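Local coordinates for protein 4-hydroxy-tetrahydrodipicolinate synthase (Methanocaldococcus jannaschii DSM 2661, PDB 2YXG) that probably catalyses the condensation of pyruvate with aspartate semialdehyde through a Schiff-base intermediate, a step of lysine biosynthesis, working as a homotetramer, at residues A[252-256]-A[257-261]; A[210-213]-A[214-217]. All coordinates share one frame; numbering follows the deposited sequence.

Contact 1: A[252-256]-A[257-261]; sequences TALNM and MGRPA
The carbonyl oxygen of Leu254 is gripped by the backbone NH of Arg259, with Arg259 N 2.9 Å from Leu254 O and an N-H...O angle of 161°, while Met257 N adds a weak, bent bond to the same oxygen. The i to i+5 bond of Arg259, together with the i to i+3 bond from Gly258 N to Asn255 O (3.0 Å), closes helix 248-256 as a Schellman motif. Gly258 supplies the positive phi (59°) that turns the chain out of the helix, a value glycine adopts without strain. Its NH comes at Asn255 O from above the carbonyl plane rather than on a lone pair, whereas Met257 N keeps the i to i+4 helical bond to Ala253 O (3.0 Å), though bent.

Side chains pack across the turn as well. Ala261 directs its methyl back at the last helical turn, where its CB lies 3.7 Å from Leu254 CB and also packs against the amide end of Asn255. At the end of the Leu254 side chain, CD2 reaches Arg259 CB at 4.1 Å. Met257 CG passes 3.2 Å from Ala253 O, and a bend at the final torsion (chi3 -41°) swings its CE over towards the Leu254 branch; the exact spacing of those two methyl groups is doubtful.

Leu254 also rests on Ile10 and Ile207, and its side chain is about 7 Å from that of Thr44, a predicted pyruvate-binding residue. Beyond the turn, Arg259 makes a cation-pi contact with Phe29 and Pro260 O accepts a hydrogen bond from Asn26 ND2, so the outgoing loop is tied to helix 20-32. On the helix side Met256 lies against Leu283, joining the same cap to helix 273-286.

Contact 2: A[210-213]-A[214-217]; sequences KEFV and EMVN
Glu214, Met215, Val216 and Asn217 each bond back one turn to residues 210-213 in helix 209-221, the helix that follows the last strand of the (beta/alpha)8 barrel, 199-202. Glu214 N donates to Lys210 O at 3.1 Å. The Glu214 CG sits between its own backbone N and carbonyl carbon, which lays the start of the side chain against the carbonyl oxygens of Lys210 and Glu211; the carboxylate is not in contact with the lysine, Glu214 OE1 being 5.8 Å from Lys210 NZ.

Met215 N follows with a bond of 2.8 Å to Glu211 O. Its side chain runs beside that of Phe212 in the same direction, and the bend at its last torsion (chi3 81°) carries CE over one face of the phenyl ring. There Met215 CE lies 4.1 Å from the centroid of the Phe212 ring, 28° off the normal, a CH-pi contact; the sulfur approaches more obliquely in a Met-aromatic contact. The ring also packs on Val200 of strand 199-202 and on Leu234 of helix 224-240, so it is wedged between barrel and neighbouring helix. Replacing the phenyl ring by the methyl of an alanine is likely to open a gap between this helix and the strand and leave Met215 CE without its aromatic face.

Val216 N points almost straight at Phe212 O (N-H...O angle 172°), and its CG2 approaches the ring obliquely. Last comes Asn217, whose side chain lies alongside that of Val213, with Asn217 ND2 3.6 Å from Val213 CG1. A water joins the same two residues, donating to Val213 O at 3.0 Å and, more weakly, to Asn217 OD1.

How the contacts relate
Both contacts are local and partly buried, and neither is touched by another subunit, but one lies within a helix and the other at a helix end. Contact 2 keeps the regular i to i+4 bonding of helix 209-221 and divides its faces: Phe212 and Val216 meet strand 199-202, Met215 meets helix 224-240, and the exposed residues are Lys210 and Asn217. Contact 1 departs from that pattern after a last i to i+4 bond, ending in a Schellman cap with glycine at the positive-phi position. The elements held differ too: contact 1 sets helix 248-256 against helix 273-286, with the loop after it against helix 20-32. Their nearest atoms are about 10 Å apart.

Contact 1: A[252-256]-A[257-261]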
loop_
_atom_site.group_PDB
_atom_site.type_symbol
_atom_site.label_atom_id
_atom_site.label_comp_id
_atom_site.label_asym_id
_atom_site.label_seq_id
_atom_site.Cartn_x
_atom_site.Cartn_y
_atom_site.Cartn_z
ATOM N N THR A 252 7.527 0.631 -28.241
ATOM C CA THR A 252 7.370 1.927 -28.857
ATOM C C THR A 252 8.758 2.425 -29.233
ATOM O O THR A 252 8.958 2.908 -30.370
ATOM C CB THR A 252 6.714 2.859 -27.904
ATOM O OG1 THR A 252 5.465 2.274 -27.533
ATOM C CG2 THR A 252 6.500 4.217 -28.524
ATOM N N ALA A 253 9.706 2.270 -28.283
ATOM C CA ALA A 253 11.080 2.612 -28.485
ATOM C C ALA A 253 11.749 1.853 -29.676
ATOM O O ALA A 253 12.404 2.484 -30.501
ATOM C CB ALA A 253 11.854 2.412 -27.210
ATOM N N LEU A 254 11.597 0.522 -29.745
ATOM C CA LEU A 254 12.106 -0.259 -30.899
ATOM C C LEU A 254 11.509 0.210 -32.216
ATOM O O LEU A 254 12.229 0.293 -33.186
ATOM C CB LEU A 254 11.849 -1.779 -30.764
ATOM C CG LEU A 254 12.650 -2.310 -29.567
ATOM C CD1 LEU A 254 12.204 -3.711 -29.165
ATOM C CD2 LEU A 254 14.185 -2.241 -29.865
ATOM N N ASN A 255 10.208 0.468 -32.258
ATOM C CA ASN A 255 9.618 1.017 -33.489
ATOM C C ASN A 255 10.205 2.378 -33.897
ATOM O O ASN A 255 10.473 2.626 -35.085
ATOM C CB ASN A 255 8.091 1.120 -33.388
ATOM C CG ASN A 255 7.424 -0.234 -33.447
ATOM O OD1 ASN A 255 6.576 -0.551 -32.616
ATOM N ND2 ASN A 255 7.804 -1.048 -34.437
ATOM N N MET A 256 10.396 3.254 -32.905
ATOM C CA MET A 256 10.998 4.569 -33.150
ATOM C C MET A 256 12.408 4.446 -33.730
ATOM O O MET A 256 12.853 5.304 -34.512
ATOM C CB MET A 256 11.058 5.391 -31.867
ATOM C CG MET A 256 9.722 6.017 -31.479
ATOM S SD MET A 256 9.873 6.709 -29.805
ATOM C CE MET A 256 8.230 7.392 -29.601
ATOM N N MET A 257 13.124 3.409 -33.302
ATOM C CA MET A 257 14.502 3.210 -33.732
ATOM C C MET A 257 14.579 2.447 -35.032
ATOM O O MET A 257 15.673 2.127 -35.458
ATOM C CB MET A 257 15.349 2.491 -32.682
ATOM C CG MET A 257 15.409 3.219 -31.358
ATOM S SD MET A 257 16.073 2.258 -29.992
ATOM C CE MET A 257 15.323 0.697 -30.285
ATOM N N GLY A 258 13.412 2.176 -35.620
ATOM C CA GLY A 258 13.242 1.332 -36.802
ATOM C C GLY A 258 13.724 -0.114 -36.668
ATOM O O GLY A 258 14.244 -0.659 -37.612
ATOM N N ARG A 259 13.594 -0.712 -35.486
ATOM C CA ARG A 259 13.952 -2.117 -35.246
ATOM C C ARG A 259 12.646 -2.932 -35.251
ATOM O O ARG A 259 11.574 -2.365 -35.052
ATOM C CB ARG A 259 14.728 -2.289 -33.930
ATOM C CG ARG A 259 16.062 -1.493 -33.838
ATOM C CD ARG A 259 17.163 -2.165 -32.946
ATOM N NE ARG A 259 18.254 -2.767 -33.768
ATOM C CZ ARG A 259 18.342 -4.052 -34.171
ATOM N NH1 ARG A 259 17.422 -4.979 -33.843
ATOM N NH2 ARG A 259 19.381 -4.416 -34.929
ATOM N N PRO A 260 12.715 -4.249 -35.520
ATOM C CA PRO A 260 11.440 -4.977 -35.543
ATOM C C PRO A 260 10.748 -4.948 -34.186
ATOM O O PRO A 260 11.390 -5.205 -33.173
ATOM C CB PRO A 260 11.847 -6.422 -35.913
ATOM C CG PRO A 260 13.222 -6.306 -36.513
ATOM C CD PRO A 260 13.867 -5.128 -35.832
ATOM N N ALA A 261 9.460 -4.595 -34.189
ATOM C CA ALA A 261 8.562 -4.651 -33.030
ATOM C C ALA A 261 7.097 -4.733 -33.505
ATOM O O ALA A 261 6.371 -5.673 -33.187
ATOM C CB ALA A 261 8.797 -3.426 -32.087
#

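Contact 2: A[210-213]-A[214-217]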
loop_
_atom_site.group_PDB
_atom_site.type_symbol
_atom_site.label_atom_id
_atom_site.label_comp_id
_atom_site.label_asym_id
_atom_site.label_seq_id
_atom_site.Cartn_x
_atom_site.Cartn_y
_atom_site.Cartn_z
ATOM N N LYS A 210 24.616 -3.365 -25.398
ATOM C CA LYS A 210 26.055 -3.290 -25.155
ATOM C C LYS A 210 26.389 -2.523 -23.870
ATOM O O LYS A 210 27.255 -2.923 -23.082
ATOM C CB LYS A 210 26.789 -2.715 -26.374
ATOM C CG LYS A 210 28.292 -2.669 -26.230
ATOM C CD LYS A 210 28.953 -2.288 -27.585
ATOM C CE LYS A 210 30.383 -1.688 -27.428
ATOM N NZ LYS A 210 30.759 -0.899 -28.669
ATOM N N GLU A 211 25.646 -1.445 -23.648
ATOM C CA GLU A 211 25.813 -0.617 -22.478
ATOM C C GLU A 211 25.412 -1.335 -21.188
ATOM O O GLU A 211 26.148 -1.315 -20.184
ATOM C CB GLU A 211 25.020 0.670 -22.683
ATOM C CG GLU A 211 25.492 1.522 -23.887
ATOM C CD GLU A 211 24.915 1.097 -25.257
ATOM O OE1 GLU A 211 24.345 -0.020 -25.446
ATOM O OE2 GLU A 211 25.075 1.901 -26.201
ATOM N N PHE A 212 24.250 -1.980 -21.210
ATOM C CA PHE A 212 23.826 -2.756 -20.059
ATOM C C PHE A 212 24.779 -3.906 -19.703
ATOM O O PHE A 212 25.146 -4.027 -18.570
ATOM C CB PHE A 212 22.383 -3.264 -20.229
ATOM C CG PHE A 212 21.538 -3.035 -19.002
ATOM C CD1 PHE A 212 21.418 -1.738 -18.469
ATOM C CD2 PHE A 212 20.920 -4.096 -18.349
ATOM C CE1 PHE A 212 20.685 -1.497 -17.314
ATOM C CE2 PHE A 212 20.170 -3.859 -17.172
ATOM C CZ PHE A 212 20.061 -2.556 -16.672
ATOM N N VAL A 213 25.184 -4.718 -20.673
ATOM C CA VAL A 213 26.202 -5.746 -20.443
ATOM C C VAL A 213 27.447 -5.171 -19.785
ATOM O O VAL A 213 28.012 -5.734 -18.832
ATOM C CB VAL A 213 26.604 -6.456 -21.769
ATOM C CG1 VAL A 213 27.993 -7.102 -21.652
ATOM C CG2 VAL A 213 25.461 -7.424 -22.222
ATOM N N GLU A 214 27.893 -4.036 -20.275
ATOM C CA GLU A 214 29.109 -3.550 -19.703
ATOM C C GLU A 214 28.882 -2.963 -18.295
ATOM O O GLU A 214 29.731 -3.162 -17.410
ATOM C CB GLU A 214 29.888 -2.690 -20.698
ATOM C CG GLU A 214 29.559 -1.263 -20.770
ATOM C CD GLU A 214 30.666 -0.470 -21.590
ATOM O OE1 GLU A 214 30.800 -0.749 -22.852
ATOM O OE2 GLU A 214 31.389 0.390 -20.946
ATOM N N MET A 215 27.702 -2.368 -18.043
ATOM C CA MET A 215 27.427 -1.840 -16.695
ATOM C C MET A 215 27.404 -3.011 -15.702
ATOM O O MET A 215 27.981 -2.940 -14.628
ATOM C CB MET A 215 26.056 -1.145 -16.633
ATOM C CG MET A 215 25.725 -0.541 -15.237
ATOM S SD MET A 215 23.983 -0.115 -15.135
ATOM C CE MET A 215 23.327 -1.761 -14.764
ATOM N N VAL A 216 26.731 -4.090 -16.099
ATOM C CA VAL A 216 26.631 -5.294 -15.314
ATOM C C VAL A 216 27.980 -5.972 -15.045
ATOM O O VAL A 216 28.280 -6.319 -13.929
ATOM C CB VAL A 216 25.538 -6.247 -15.940
ATOM C CG1 VAL A 216 25.497 -7.592 -15.255
ATOM C CG2 VAL A 216 24.166 -5.598 -15.743
ATOM N N ASN A 217 28.807 -6.123 -16.076
ATOM C CA ASN A 217 30.179 -6.643 -15.892
ATOM C C ASN A 217 30.983 -5.780 -14.929
ATOM O O ASN A 217 31.732 -6.322 -14.105
ATOM C CB ASN A 217 30.912 -6.768 -17.222
ATOM C CG ASN A 217 30.442 -7.964 -18.039
ATOM O OD1 ASN A 217 29.900 -8.931 -17.501
ATOM N ND2 ASN A 217 30.653 -7.902 -19.345
HETATM O O HOH W 1 27.033 -8.532 -18.301
#